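PDB 3IM0: VAL-1, which probably depolymerises alginate by breaking its glycosidic bonds through beta-elimination, as an alginate lyase of polysaccharide lyase family 14. Local coordinates for residues G58-A63 and D216-F221; G95-H100 and G112-I117; F87-K92 and Q120-V125. One frame throughout, in Å; residues are numbered along the deposited sequence.

In the fold
The three contacts lie in one antiparallel sheet of a concanavalin-like beta sandwich, or in a loop joining two of its strands. Contact 1 pairs strands 59-63 and 212-221, contact 2 pairs 91-99 and 112-119, and strands 212-221 and 91-99 are neighbours that tie them together. Contact 3 joins the turn leading into strand 91-99 to the loop between strands 112-119 and 125-130. Along the chain they nest: contact 2 inside contact 3, and both inside contact 1. Measured between centres, contact 1 is about 13 Å from contact 2 and about 16 Å from contact 3. Each has a residue touching the bound glucuronate (Phe-220, Arg-116 and Lys-92), consistent with a shared substrate cleft.

Contact 1 of 3, residues G58-A63 and D216-F221; sequences GFSFSA and DWNTFF. With BDP (beta-D-glucopyranuronic acid), chain B.
Trp-217 lays its indole nitrogen over one face of the Phe-59 ring, with NE1 3.2 Å from Phe-59 CZ and displaced toward the rim of the ring. The Phe-59 ring and the five-membered ring of Trp-217 are inclined at 43°. The same tryptophan serves Phe-61 with a different part: its CB sits 3.6 Å from the centroid of the Phe-61 ring, a CH-pi contact over the face. With CG anti to the backbone N (chi1 -178°), the indole runs on past Phe-61 toward Phe-59. Strands 59-63 and 212-221 are antiparallel neighbours in one sheet of the beta sandwich, and this aromatic cluster faces the other sheet, where Trp-77, Phe-235 and Phe-238 meet the indole edge-to-face. Trp-217 N donates to Phe-61 O at 2.8 Å, and Phe-61 N returns a bond to Trp-217 O at 3.0 Å. Beyond the paired residues, Phe-220 CZ comes within 3.3 Å of C4 of the bound glucuronate. On the face of Ser-60 and Asn-218, Ser-62 OG donates to Asp-216 OD2, and Asp-216 OD1 forms a salt bridge with Arg-214 NE; Ser-62 and Asp-216 are each modelled in two states, which makes both links less certain.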
loop_
_atom_site.group_PDB
_atom_site.type_symbol
_atom_site.label_atom_id
_atom_site.label_comp_id
_atom_site.label_asym_id
_atom_site.label_seq_id
_atom_site.Cartn_x
_atom_site.Cartn_y
_atom_site.Cartn_z
ATOM N N GLY A 58 -1.900 10.290 -10.053
ATOM C CA GLY A 58 -1.539 8.947 -9.589
ATOM C C GLY A 58 -2.011 7.926 -10.623
ATOM O O GLY A 58 -2.216 8.219 -11.789
ATOM N N PHE A 59 -2.156 6.696 -10.155
ATOM C CA PHE A 59 -2.678 5.594 -10.953
ATOM C C PHE A 59 -3.048 4.434 -10.045
ATOM O O PHE A 59 -2.646 4.440 -8.882
ATOM C CB PHE A 59 -1.662 5.176 -12.009
ATOM C CG PHE A 59 -0.412 4.453 -11.532
ATOM C CD1 PHE A 59 -0.300 3.076 -11.717
ATOM C CD2 PHE A 59 0.611 5.155 -10.912
ATOM C CE1 PHE A 59 0.843 2.439 -11.284
ATOM C CE2 PHE A 59 1.790 4.508 -10.500
ATOM C CZ PHE A 59 1.876 3.141 -10.701
ATOM N N SER A 60 -3.779 3.455 -10.556
ATOM C CA SER A 60 -4.188 2.355 -9.711
ATOM C C SER A 60 -4.234 1.068 -10.543
ATOM O O SER A 60 -4.412 1.131 -11.764
ATOM C CB SER A 60 -5.568 2.621 -9.102
ATOM O OG SER A 60 -6.617 2.908 -10.048
ATOM N N PHE A 61 -4.123 -0.029 -9.830
ATOM C CA PHE A 61 -4.338 -1.370 -10.400
ATOM C C PHE A 61 -4.510 -2.363 -9.258
ATOM O O PHE A 61 -4.082 -2.114 -8.117
ATOM C CB PHE A 61 -3.165 -1.827 -11.246
ATOM C CG PHE A 61 -1.829 -2.054 -10.593
ATOM C CD1 PHE A 61 -1.480 -3.308 -10.101
ATOM C CD2 PHE A 61 -0.893 -1.025 -10.477
ATOM C CE1 PHE A 61 -0.226 -3.478 -9.537
ATOM C CE2 PHE A 61 0.359 -1.158 -9.905
ATOM C CZ PHE A 61 0.673 -2.426 -9.429
ATOM N N SER A 62 -5.062 -3.525 -9.557
ATOM C CA SER A 62 -5.249 -4.579 -8.554
ATOM C C SER A 62 -4.502 -5.816 -9.043
ATOM O O SER A 62 -4.480 -6.060 -10.235
ATOM C CB SER A 62 -6.717 -4.921 -8.356
ATOM O OG SER A 62 -6.956 -5.816 -7.282
ATOM N N ALA A 63 -3.907 -6.591 -8.155
ATOM C CA ALA A 63 -3.229 -7.807 -8.668
ATOM C C ALA A 63 -3.505 -8.985 -7.763
ATOM O O ALA A 63 -3.603 -8.818 -6.544
ATOM C CB ALA A 63 -1.737 -7.553 -8.748
ATOM N N ASP A 216 -3.660 -4.150 -3.808
ATOM C CA ASP A 216 -4.290 -3.018 -4.483
ATOM C C ASP A 216 -3.351 -1.819 -4.467
ATOM O O ASP A 216 -2.941 -1.353 -3.400
ATOM C CB ASP A 216 -5.610 -2.621 -3.835
ATOM C CG ASP A 216 -6.791 -3.502 -4.173
ATOM O OD1 ASP A 216 -7.904 -3.219 -3.675
ATOM O OD2 ASP A 216 -6.619 -4.463 -4.941
ATOM N N TRP A 217 -3.028 -1.363 -5.677
ATOM C CA TRP A 217 -2.182 -0.188 -5.824
ATOM C C TRP A 217 -3.086 1.000 -6.118
ATOM O O TRP A 217 -3.938 0.890 -6.990
ATOM C CB TRP A 217 -1.184 -0.367 -6.982
ATOM C CG TRP A 217 -0.292 0.821 -7.096
ATOM C CD1 TRP A 217 -0.368 1.867 -7.978
ATOM C CD2 TRP A 217 0.842 1.078 -6.253
ATOM N NE1 TRP A 217 0.632 2.747 -7.752
ATOM C CE2 TRP A 217 1.397 2.287 -6.686
ATOM C CE3 TRP A 217 1.414 0.380 -5.181
ATOM C CZ2 TRP A 217 2.532 2.831 -6.068
ATOM C CZ3 TRP A 217 2.535 0.909 -4.564
ATOM C CH2 TRP A 217 3.077 2.134 -5.026
ATOM N N ASN A 218 -2.891 2.107 -5.382
ATOM C CA ASN A 218 -3.747 3.251 -5.709
ATOM C C ASN A 218 -3.024 4.459 -5.095
ATOM O O ASN A 218 -3.204 4.699 -3.901
ATOM C CB ASN A 218 -5.153 3.115 -5.168
ATOM C CG ASN A 218 -6.099 4.174 -5.719
ATOM O OD1 ASN A 218 -5.633 5.143 -6.292
ATOM N ND2 ASN A 218 -7.383 3.933 -5.566
ATOM N N THR A 219 -2.251 5.148 -5.930
ATOM C CA THR A 219 -1.398 6.214 -5.347
ATOM C C THR A 219 -2.004 7.573 -5.653
ATOM O O THR A 219 -2.408 7.835 -6.765
ATOM C CB THR A 219 0.057 6.097 -5.822
ATOM O OG1 THR A 219 0.859 7.146 -5.233
ATOM C CG2 THR A 219 0.219 6.268 -7.332
ATOM N N PHE A 220 -2.051 8.407 -4.611
ATOM C CA PHE A 220 -2.658 9.716 -4.760
ATOM C C PHE A 220 -2.349 10.525 -3.496
ATOM O O PHE A 220 -2.009 9.949 -2.457
ATOM C CB PHE A 220 -4.175 9.588 -4.897
ATOM C CG PHE A 220 -4.864 8.828 -3.780
ATOM C CD1 PHE A 220 -5.027 7.449 -3.855
ATOM C CD2 PHE A 220 -5.343 9.459 -2.632
ATOM C CE1 PHE A 220 -5.678 6.728 -2.870
ATOM C CE2 PHE A 220 -6.015 8.750 -1.663
ATOM C CZ PHE A 220 -6.197 7.369 -1.745
ATOM N N PHE A 221 -2.472 11.850 -3.592
ATOM C CA PHE A 221 -2.278 12.693 -2.415
ATOM C C PHE A 221 -3.461 12.706 -1.474
ATOM O O PHE A 221 -4.624 12.720 -1.845
ATOM C CB PHE A 221 -2.047 14.158 -2.889
ATOM C CG PHE A 221 -0.609 14.429 -3.212
ATOM C CD1 PHE A 221 0.171 15.220 -2.376
ATOM C CD2 PHE A 221 -0.004 13.883 -4.354
ATOM C CE1 PHE A 221 1.511 15.476 -2.632
ATOM C CE2 PHE A 221 1.328 14.157 -4.591
ATOM C CZ PHE A 221 2.111 14.907 -3.750
HETATM C C1 BDP B . -8.349 5.510 2.798
HETATM C C2 BDP B . -7.987 6.989 2.985
HETATM C C3 BDP B . -8.549 7.933 1.960
HETATM C C4 BDP B . -8.597 7.299 0.567
HETATM C C5 BDP B . -8.767 5.812 0.512
HETATM C C6 BDP B . -8.787 5.210 -0.871
HETATM O O2 BDP B . -8.225 7.219 4.371
HETATM O O3 BDP B . -7.946 9.242 1.769
HETATM O O4 BDP B . -9.591 7.966 -0.211
HETATM O O5 BDP B . -8.115 5.040 1.493
HETATM O O6A BDP B . -9.517 5.776 -1.737
HETATM O O6B BDP B . -8.115 4.177 -1.149
#

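Contact 2 of 3, residues G95-H100 and G112-I117; sequences GTFIGH and GASNRI. With BDP (beta-D-glucopyranuronic acid), chain B.
Packing between strands 91-99 and 112-119, antiparallel neighbours in the sheet of the beta sandwich that carries the sugar, is tight where Phe-97 meets Ser-114. Ser-114 CB stands over the middle of the Phe-97 ring, 3.4 Å from its centroid and 11° off the ring normal, a CH-pi contact. Phe-97 has CG anti to its carbonyl carbon (chi1 -84°), which swings the ring across to the facing strand; Ser-114 OG is held from outside by Ala-103 O. Around this pair the backbones are firmly joined: Thr-96 N donates to Asn-115 O and Asn-115 N to Thr-96 O, both at 2.9 Å, and Ile-98 N donates to Ala-113 O at 2.8 Å. On the opposite face Ile-98 CG1, in one of two modelled states, lies against Ala-113 CB, and Asn-115 ND2 bonds to Ser-188 and Thr-172. Toward Gly-99 the pairing slackens. The return bond from Ala-113 N to Ile-98 O is weak at 3.4 Å, and the exposed His-100 has its CB directed away from the partner strand. At the other end Arg-116 carries its guanidinium out to the glucuronate on a chain bent at chi3 (-80°). The sugar is met at the guanidinium edge: Arg-116 NH1 donates to both O6B and O5, and Arg-116 NH2 donates to O5 at 2.8 Å.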
loop_
_atom_site.group_PDB
_atom_site.type_symbol
_atom_site.label_atom_id
_atom_site.label_comp_id
_atom_site.label_asym_id
_atom_site.label_seq_id
_atom_site.Cartn_x
_atom_site.Cartn_y
_atom_site.Cartn_z
ATOM N N GLY A 95 -1.133 -1.477 -1.089
ATOM C CA GLY A 95 -0.921 -2.461 -0.021
ATOM C C GLY A 95 -1.797 -3.678 -0.226
ATOM O O GLY A 95 -2.317 -3.929 -1.315
ATOM N N THR A 96 -1.961 -4.431 0.855
ATOM C CA THR A 96 -2.543 -5.782 0.795
ATOM C C THR A 96 -3.923 -5.767 1.403
ATOM O O THR A 96 -4.127 -5.138 2.446
ATOM C CB THR A 96 -1.582 -6.734 1.540
ATOM O OG1 THR A 96 -0.328 -6.698 0.838
ATOM C CG2 THR A 96 -1.980 -8.188 1.509
ATOM N N PHE A 97 -4.869 -6.439 0.761
ATOM C CA PHE A 97 -6.239 -6.398 1.235
ATOM C C PHE A 97 -6.595 -7.826 1.670
ATOM O O PHE A 97 -6.126 -8.775 1.043
ATOM C CB PHE A 97 -7.176 -5.857 0.162
ATOM C CG PHE A 97 -7.235 -4.324 0.132
ATOM C CD1 PHE A 97 -6.121 -3.609 -0.253
ATOM C CD2 PHE A 97 -8.439 -3.732 0.511
ATOM C CE1 PHE A 97 -6.190 -2.217 -0.256
ATOM C CE2 PHE A 97 -8.505 -2.342 0.499
ATOM C CZ PHE A 97 -7.378 -1.644 0.122
ATOM N N ILE A 98 -7.362 -7.899 2.735
ATOM C CA ILE A 98 -7.788 -9.137 3.379
ATOM C C ILE A 98 -9.255 -9.341 3.052
ATOM O O ILE A 98 -10.042 -8.399 2.954
ATOM C CB ILE A 98 -7.559 -9.094 4.894
ATOM C CG1 ILE A 98 -6.205 -8.504 5.321
ATOM C CG2 ILE A 98 -7.731 -10.471 5.531
ATOM C CD1 ILE A 98 -5.000 -9.258 4.806
ATOM N N GLY A 99 -9.622 -10.608 2.863
ATOM C CA GLY A 99 -11.048 -10.910 2.772
ATOM C C GLY A 99 -11.697 -10.239 1.583
ATOM O O GLY A 99 -11.090 -10.144 0.514
ATOM N N HIS A 100 -12.926 -9.809 1.741
ATOM C CA HIS A 100 -13.686 -9.139 0.685
ATOM C C HIS A 100 -14.454 -8.006 1.338
ATOM O O HIS A 100 -14.587 -8.031 2.564
ATOM C CB HIS A 100 -14.634 -10.080 -0.061
ATOM C CG HIS A 100 -15.766 -10.566 0.794
ATOM N ND1 HIS A 100 -17.008 -9.975 0.831
ATOM C CD2 HIS A 100 -15.792 -11.616 1.651
ATOM C CE1 HIS A 100 -17.760 -10.646 1.691
ATOM N NE2 HIS A 100 -17.050 -11.644 2.199
ATOM N N GLY A 112 -13.600 -7.287 5.515
ATOM C CA GLY A 112 -12.430 -6.824 4.775
ATOM C C GLY A 112 -11.510 -6.014 5.693
ATOM O O GLY A 112 -11.998 -5.401 6.637
ATOM N N ALA A 113 -10.229 -6.073 5.367
ATOM C CA ALA A 113 -9.211 -5.270 6.047
ATOM C C ALA A 113 -8.154 -4.847 5.045
ATOM O O ALA A 113 -8.042 -5.434 3.960
ATOM C CB ALA A 113 -8.637 -6.075 7.204
ATOM N N SER A 114 -7.352 -3.817 5.388
ATOM C CA SER A 114 -6.262 -3.493 4.468
ATOM C C SER A 114 -5.022 -3.023 5.218
ATOM O O SER A 114 -5.107 -2.438 6.298
ATOM C CB SER A 114 -6.674 -2.423 3.454
ATOM O OG SER A 114 -6.995 -1.211 4.108
ATOM N N ASN A 115 -3.872 -3.298 4.611
ATOM C CA ASN A 115 -2.568 -2.942 5.150
ATOM C C ASN A 115 -1.787 -2.199 4.081
ATOM O O ASN A 115 -1.294 -2.823 3.135
ATOM C CB ASN A 115 -1.806 -4.208 5.574
ATOM C CG ASN A 115 -0.623 -3.863 6.469
ATOM O OD1 ASN A 115 -0.587 -2.816 7.110
ATOM N ND2 ASN A 115 0.364 -4.737 6.528
ATOM N N ARG A 116 -1.671 -0.867 4.194
ATOM C CA ARG A 116 -1.077 -0.074 3.121
ATOM C C ARG A 116 0.053 0.812 3.595
ATOM O O ARG A 116 0.195 1.157 4.773
ATOM C CB ARG A 116 -2.156 0.860 2.536
ATOM C CG ARG A 116 -3.217 0.133 1.734
ATOM C CD ARG A 116 -4.108 1.189 1.080
ATOM N NE ARG A 116 -5.075 1.678 2.059
ATOM C CZ ARG A 116 -5.969 2.622 1.786
ATOM N NH1 ARG A 116 -5.986 3.172 0.575
ATOM N NH2 ARG A 116 -6.792 2.954 2.781
ATOM N N ILE A 117 0.861 1.221 2.635
ATOM C CA ILE A 117 1.885 2.228 2.841
ATOM C C ILE A 117 1.292 3.619 2.552
ATOM O O ILE A 117 0.699 3.760 1.474
ATOM C CB ILE A 117 3.069 2.012 1.912
ATOM C CG1 ILE A 117 3.887 0.731 2.219
ATOM C CG2 ILE A 117 3.998 3.225 1.877
ATOM C CD1 ILE A 117 4.662 0.833 3.533
HETATM C C1 BDP B . -8.349 5.510 2.798
HETATM C C2 BDP B . -7.987 6.989 2.985
HETATM C C3 BDP B . -8.549 7.933 1.960
HETATM C C4 BDP B . -8.597 7.299 0.567
HETATM C C5 BDP B . -8.767 5.812 0.512
HETATM C C6 BDP B . -8.787 5.210 -0.871
HETATM O O2 BDP B . -8.225 7.219 4.371
HETATM O O3 BDP B . -7.946 9.242 1.769
HETATM O O4 BDP B . -9.591 7.966 -0.211
HETATM O O5 BDP B . -8.115 5.040 1.493
HETATM O O6A BDP B . -9.517 5.776 -1.737
HETATM O O6B BDP B . -8.115 4.177 -1.149
#

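Contact 3 of 3, residues F87-K92 and Q120-V125; sequences FARGGK and QEKGGV. With BDP (beta-D-glucopyranuronic acid), chain B.
Two turns meet through Phe-87 and Gly-123: the type II' turn 87-90 leading into strand 91-99, and the G1-bulged connection between strands 112-119 and 125-130, in which Gly-123 and Gly-124 both face Gln-120. The CA of Gly-123 sits over the centre of the Phe-87 ring, 3.7 Å from the centroid and only 6° off the normal, a CH-pi contact, and Gly-123 N approaches CD2 of Phe-87 at 3.4 Å. No direct hydrogen bond crosses between the turns. Instead a water takes the N-H of Lys-122 and donates to Ala-88 O at 2.7 Å, while Glu-121 CA makes a CA-H...O contact with the same carbonyl. Glu-121 N is buried without a partner. On the outer side Glu-121, in one of two modelled states, puts CB over one face of the Arg-89 guanidinium. Its OE2 is 3.9 Å from Arg-89 NH1, a long salt bridge, and a second water bridges them, accepting from Arg-89 NH1 and donating to Glu-121 OE2. Lys-122 NZ stands near Arg-89 as well, a like charge that probably weakens the pairing.

Further out, Gly-90 N closes the turn on Phe-87 O, which also accepts from Trp-119 NE1, and the Phe-87 ring also meets those of Tyr-81 (edge-to-face), Phe-85 and Trp-119. Past the turn, Lys-92 touches Arg-116 and Tyr-128; its NZ bonds weakly to O3 of the glucuronate, at 2.9 Å, and also to the backbone O of Gly-222.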
loop_
_atom_site.group_PDB
_atom_site.type_symbol
_atom_site.label_atom_id
_atom_site.label_comp_id
_atom_site.label_asym_id
_atom_site.label_seq_id
_atom_site.Cartn_x
_atom_site.Cartn_y
_atom_site.Cartn_z
ATOM N N PHE A 87 5.861 16.726 -0.720
ATOM C CA PHE A 87 5.056 15.632 -0.169
ATOM C C PHE A 87 3.772 16.083 0.502
ATOM O O PHE A 87 2.939 15.262 0.894
ATOM C CB PHE A 87 5.872 14.853 0.873
ATOM C CG PHE A 87 7.089 14.152 0.279
ATOM C CD1 PHE A 87 6.917 12.920 -0.348
ATOM C CD2 PHE A 87 8.339 14.734 0.354
ATOM C CE1 PHE A 87 8.040 12.307 -0.885
ATOM C CE2 PHE A 87 9.459 14.110 -0.174
ATOM C CZ PHE A 87 9.279 12.895 -0.799
ATOM N N ALA A 88 3.589 17.402 0.654
ATOM C CA ALA A 88 2.392 17.932 1.290
ATOM C C ALA A 88 2.224 17.287 2.676
ATOM O O ALA A 88 3.204 17.278 3.432
ATOM C CB ALA A 88 1.167 17.766 0.417
ATOM N N ARG A 89 1.042 16.752 2.986
ATOM C CA ARG A 89 0.829 16.115 4.292
ATOM C C ARG A 89 0.557 14.630 4.135
ATOM O O ARG A 89 -0.081 14.016 4.973
ATOM C CB ARG A 89 -0.300 16.814 5.057
ATOM C CG ARG A 89 0.026 18.276 5.363
ATOM C CD ARG A 89 0.990 18.329 6.555
ATOM N NE ARG A 89 1.897 19.447 6.315
ATOM C CZ ARG A 89 2.785 19.856 7.222
ATOM N NH1 ARG A 89 2.835 19.207 8.383
ATOM N NH2 ARG A 89 3.552 20.879 6.904
ATOM N N GLY A 90 1.097 14.094 3.037
ATOM C CA GLY A 90 1.066 12.635 2.852
ATOM C C GLY A 90 0.180 12.134 1.739
ATOM O O GLY A 90 -0.521 12.890 1.055
ATOM N N GLY A 91 0.151 10.825 1.508
ATOM C CA GLY A 91 -0.722 10.266 0.458
ATOM C C GLY A 91 -0.503 8.756 0.435
ATOM O O GLY A 91 0.283 8.264 1.245
ATOM N N LYS A 92 -1.171 8.029 -0.449
ATOM C CA LYS A 92 -1.086 6.581 -0.485
ATOM C C LYS A 92 -0.153 6.076 -1.581
ATOM O O LYS A 92 0.045 6.689 -2.625
ATOM C CB LYS A 92 -2.460 5.962 -0.814
ATOM C CG LYS A 92 -3.418 5.815 0.367
ATOM C CD LYS A 92 -3.743 7.173 0.987
ATOM C CE LYS A 92 -4.844 7.008 2.023
ATOM N NZ LYS A 92 -5.322 8.340 2.523
ATOM N N GLN A 120 4.110 10.570 4.139
ATOM C CA GLN A 120 3.720 11.653 5.043
ATOM C C GLN A 120 4.524 12.912 4.724
ATOM O O GLN A 120 5.363 12.938 3.835
ATOM C CB GLN A 120 4.029 11.283 6.506
ATOM C CG GLN A 120 3.313 10.035 6.978
ATOM C CD GLN A 120 1.880 10.319 7.352
ATOM O OE1 GLN A 120 0.989 10.302 6.501
ATOM N NE2 GLN A 120 1.692 10.592 8.637
ATOM N N GLU A 121 4.253 13.972 5.506
ATOM C CA GLU A 121 5.014 15.207 5.322
ATOM C C GLU A 121 6.519 14.943 5.377
ATOM O O GLU A 121 6.982 14.053 6.084
ATOM C CB GLU A 121 4.624 16.252 6.369
ATOM C CG GLU A 121 5.240 15.974 7.745
ATOM C CD GLU A 121 4.167 15.693 8.777
ATOM O OE1 GLU A 121 4.447 15.810 9.983
ATOM O OE2 GLU A 121 3.038 15.348 8.354
ATOM N N LYS A 122 7.235 15.720 4.580
ATOM C CA LYS A 122 8.666 15.660 4.428
ATOM C C LYS A 122 9.194 14.255 4.195
ATOM O O LYS A 122 10.297 13.927 4.623
ATOM C CB LYS A 122 9.318 16.234 5.701
ATOM C CG LYS A 122 9.196 17.762 5.703
ATOM C CD LYS A 122 9.061 18.284 7.126
ATOM C CE LYS A 122 7.854 19.200 7.285
ATOM N NZ LYS A 122 6.981 18.818 8.432
ATOM N N GLY A 123 8.400 13.451 3.485
ATOM C CA GLY A 123 8.931 12.149 3.098
ATOM C C GLY A 123 8.846 11.088 4.168
ATOM O O GLY A 123 9.561 10.063 4.072
ATOM N N GLY A 124 8.003 11.273 5.173
ATOM C CA GLY A 124 7.859 10.242 6.200
ATOM C C GLY A 124 7.105 9.052 5.613
ATOM O O GLY A 124 6.527 9.139 4.529
ATOM N N VAL A 125 7.070 7.964 6.375
ATOM C CA VAL A 125 6.278 6.805 5.952
ATOM C C VAL A 125 5.526 6.257 7.161
ATOM O O VAL A 125 6.029 6.262 8.289
ATOM C CB VAL A 125 7.172 5.705 5.356
ATOM C CG1 VAL A 125 6.375 4.432 5.097
ATOM C CG2 VAL A 125 7.879 6.181 4.087
HETATM C C1 BDP B . -8.349 5.510 2.798
HETATM C C2 BDP B . -7.987 6.989 2.985
HETATM C C3 BDP B . -8.549 7.933 1.960
HETATM C C4 BDP B . -8.597 7.299 0.567
HETATM C C5 BDP B . -8.767 5.812 0.512
HETATM C C6 BDP B . -8.787 5.210 -0.871
HETATM O O2 BDP B . -8.225 7.219 4.371
HETATM O O3 BDP B . -7.946 9.242 1.769
HETATM O O4 BDP B . -9.591 7.966 -0.211
HETATM O O5 BDP B . -8.115 5.040 1.493
HETATM O O6A BDP B . -9.517 5.776 -1.737
HETATM O O6B BDP B . -8.115 4.177 -1.149
HETATM O O HOH W 1 5.815 17.901 3.250
HETATM O O HOH W 2 1.309 17.233 9.440
#